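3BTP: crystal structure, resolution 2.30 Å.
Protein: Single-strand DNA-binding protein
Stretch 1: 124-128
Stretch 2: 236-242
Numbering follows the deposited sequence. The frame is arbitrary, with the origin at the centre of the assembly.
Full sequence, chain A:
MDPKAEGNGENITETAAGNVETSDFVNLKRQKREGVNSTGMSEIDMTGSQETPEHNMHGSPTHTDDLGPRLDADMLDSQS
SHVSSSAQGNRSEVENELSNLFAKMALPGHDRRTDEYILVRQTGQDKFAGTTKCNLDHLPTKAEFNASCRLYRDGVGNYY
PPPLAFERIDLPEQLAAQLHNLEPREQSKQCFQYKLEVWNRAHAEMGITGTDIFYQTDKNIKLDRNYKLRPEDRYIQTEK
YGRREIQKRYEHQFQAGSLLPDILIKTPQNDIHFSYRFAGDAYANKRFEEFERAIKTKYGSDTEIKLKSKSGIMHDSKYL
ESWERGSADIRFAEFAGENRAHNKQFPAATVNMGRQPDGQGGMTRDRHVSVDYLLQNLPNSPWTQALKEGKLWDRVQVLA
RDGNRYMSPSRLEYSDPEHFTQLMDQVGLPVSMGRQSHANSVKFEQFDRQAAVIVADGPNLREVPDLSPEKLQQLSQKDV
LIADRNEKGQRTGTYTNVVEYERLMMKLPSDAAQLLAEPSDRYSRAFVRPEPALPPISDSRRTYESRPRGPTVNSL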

# COMPACT_ATOMS: atom_id res chain seq x y z
N GLY A 124 -7.82 28.93 9.82
CA GLY A 124 -7.92 29.86 8.68
C GLY A 124 -8.70 29.31 7.53
O GLY A 124 -9.05 28.15 7.55
N GLN A 125 -9.02 30.13 6.52
CA GLN A 125 -9.57 29.60 5.29
C GLN A 125 -8.45 28.77 4.65
O GLN A 125 -7.37 29.28 4.32
N ASP A 126 -8.70 27.48 4.51
CA ASP A 126 -7.72 26.55 3.96
C ASP A 126 -6.36 26.57 4.70
O ASP A 126 -5.31 26.35 4.08
N LYS A 127 -6.39 26.87 5.99
CA LYS A 127 -5.16 26.90 6.79
C LYS A 127 -5.30 25.96 7.99
O LYS A 127 -6.34 25.89 8.59
N PHE A 128 -4.23 25.24 8.29
CA PHE A 128 -4.22 24.19 9.31
C PHE A 128 -2.93 24.24 10.07
O PHE A 128 -1.92 24.71 9.56
N ILE A 236 -14.30 19.01 -2.56
CA ILE A 236 -14.22 20.12 -1.64
C ILE A 236 -13.56 21.24 -2.44
O ILE A 236 -12.66 20.98 -3.21
N GLN A 237 -14.04 22.46 -2.26
CA GLN A 237 -13.49 23.66 -2.87
C GLN A 237 -12.57 24.36 -1.89
O GLN A 237 -12.95 24.67 -0.75
N THR A 238 -11.34 24.58 -2.32
CA THR A 238 -10.50 25.49 -1.59
C THR A 238 -10.71 26.92 -2.16
O THR A 238 -11.09 27.13 -3.35
N GLU A 239 -10.41 27.91 -1.33
CA GLU A 239 -10.49 29.29 -1.79
C GLU A 239 -9.52 29.64 -2.91
O GLU A 239 -9.91 30.32 -3.86
N LYS A 240 -8.26 29.20 -2.77
CA LYS A 240 -7.15 29.60 -3.64
C LYS A 240 -6.56 28.46 -4.46
O LYS A 240 -5.86 28.75 -5.42
N TYR A 241 -6.83 27.18 -4.10
CA TYR A 241 -6.03 26.08 -4.62
C TYR A 241 -6.69 25.11 -5.55
O TYR A 241 -6.05 24.13 -5.99
N GLY A 242 -7.93 25.40 -5.93
CA GLY A 242 -8.69 24.50 -6.79
C GLY A 242 -9.56 23.55 -5.94
O GLY A 242 -9.67 23.68 -4.73

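This is a small, largely polar contact between two short stretches of one chain, organised around one aspartate, D126, whose carboxylate accepts a backbone hydrogen bond from the facing stretch. The two stretches together bury 262 Å², and the residues that touch are separated by at least 111 positions in the sequence, so the contact is a tertiary one. The nearest CA atoms across the stretches are those of D126 and T238, 6.3 Å apart; that gap leaves room for a short side chain to span it.

D126 does so. It follows Q125 in a type II beta turn from G124 to K127, and its phi/psi of 55/30 belongs to the left-handed region. Its CA-to-CB bond points toward stretch 2, and with chi1 in the m well (-57°) the carboxylate reaches the backbone there. The hydrogen bond runs from E239 N to D126 OD2 at 2.6 Å, with an N-H...acceptor angle of 160°, which makes it short and nearly straight. The same oxygen is held from its own side of the interface, since Q125 NE2 donates to D126 OD2 at 2.8 Å and 156°. OD2 therefore has a donor from each stretch. The other carboxylate oxygen, OD1, lies 3.5 Å from T238 CB, a van der Waals approach. D126 has the largest area covered by the opposing stretch, 77 Å².

Q125 also points toward stretch 2. Its chi1 is t and its chi2 p (48°), a bent conformation that brings the amide back to D126. The aliphatic part meets E239, with Q125 CG 3.3 Å from E239 OE1. E239 points toward stretch 1 as well, with chi1 and chi2 both t; besides donating its backbone N, it places its CB 3.3 Å from D126 OD2.

The two lysines approach differently. K127 and K240 both have CA-to-CB bonds directed sideways, yet both chain ends come nearer the opposing stretch. K127 is m, t, t, p, and K240 is m, t, m with chi4 between wells at -121°. Their NZ atoms are 3.1 Å apart, but two donors of like charge make no hydrogen bond, and the distance is better read as a close approach of like charges. Q125 O lies beside both: K127 NZ donates to it at 3.3 Å, whereas K240 NZ is 3.5 Å from Q125 O without forming a hydrogen bond.

Y241 closes another part of the contact. Its CA-to-CB bond points toward stretch 1, chi1 is m (-51°), and its ring presents an edge to D126, with CE2 4.4 Å from D126 CB.

T238 points sideways with chi1 p (68°), and its hydroxyl is engaged within its own stretch: OG1 donates to G242 O at 2.7 Å and accepts a weak bond from Y241 N at 2.8 Å and 130°. T238 N also donates to G242 O, at 3.1 Å. These bonds brace the loop that presents E239 N to the aspartate.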

# COMPACT_ATOMS: atom_id res chain seq x y z
CB GLN A 125 -10.07 30.72 4.32
CG GLN A 125 -10.71 30.21 2.96
CD GLN A 125 -11.76 29.09 3.16
OE1 GLN A 125 -12.62 29.19 4.03
NE2 GLN A 125 -11.66 28.02 2.37
CB ASP A 126 -7.55 26.82 2.46
CG ASP A 126 -8.87 26.73 1.71
OD1 ASP A 126 -9.53 25.64 1.78
OD2 ASP A 126 -9.23 27.72 1.03
CB LYS A 127 -4.74 28.33 7.22
CG LYS A 127 -4.45 29.33 6.07
CD LYS A 127 -4.58 30.77 6.59
CE LYS A 127 -4.41 31.87 5.50
NZ LYS A 127 -5.62 32.05 4.57
CB PHE A 128 -4.34 22.81 8.64
CG PHE A 128 -5.52 22.69 7.73
CD1 PHE A 128 -6.74 22.29 8.21
CD2 PHE A 128 -5.40 22.97 6.37
CE1 PHE A 128 -7.84 22.18 7.34
CE2 PHE A 128 -6.47 22.88 5.52
CZ PHE A 128 -7.71 22.49 6.00
CB ILE A 236 -13.38 19.79 -0.38
CG1 ILE A 236 -14.12 18.81 0.53
CG2 ILE A 236 -13.07 21.05 0.41
CD1 ILE A 236 -15.69 19.02 0.59
CB GLN A 237 -14.67 24.60 -3.24
CG GLN A 237 -14.30 25.88 -4.02
CD GLN A 237 -13.80 25.57 -5.37
OE1 GLN A 237 -14.54 25.04 -6.17
NE2 GLN A 237 -12.51 25.84 -5.64
CB THR A 238 -8.92 25.10 -1.59
OG1 THR A 238 -8.39 25.25 -2.90
CG2 THR A 238 -8.61 23.72 -1.07
CB GLU A 239 -10.32 30.29 -0.66
CG GLU A 239 -10.06 31.65 -1.24
CD GLU A 239 -10.19 32.75 -0.25
OE1 GLU A 239 -10.99 32.60 0.72
OE2 GLU A 239 -9.50 33.78 -0.47
CB LYS A 240 -6.01 30.22 -2.80
CG LYS A 240 -6.41 31.52 -2.07
CD LYS A 240 -5.60 31.83 -0.76
CE LYS A 240 -5.88 30.78 0.37
NZ LYS A 240 -6.42 31.37 1.63
CB TYR A 241 -5.35 25.32 -3.49
CG TYR A 241 -4.60 26.26 -2.59
CD1 TYR A 241 -3.48 26.96 -3.06
CD2 TYR A 241 -5.04 26.50 -1.29
CE1 TYR A 241 -2.78 27.84 -2.23
CE2 TYR A 241 -4.35 27.37 -0.45
CZ TYR A 241 -3.23 28.02 -0.94
OH TYR A 241 -2.55 28.87 -0.14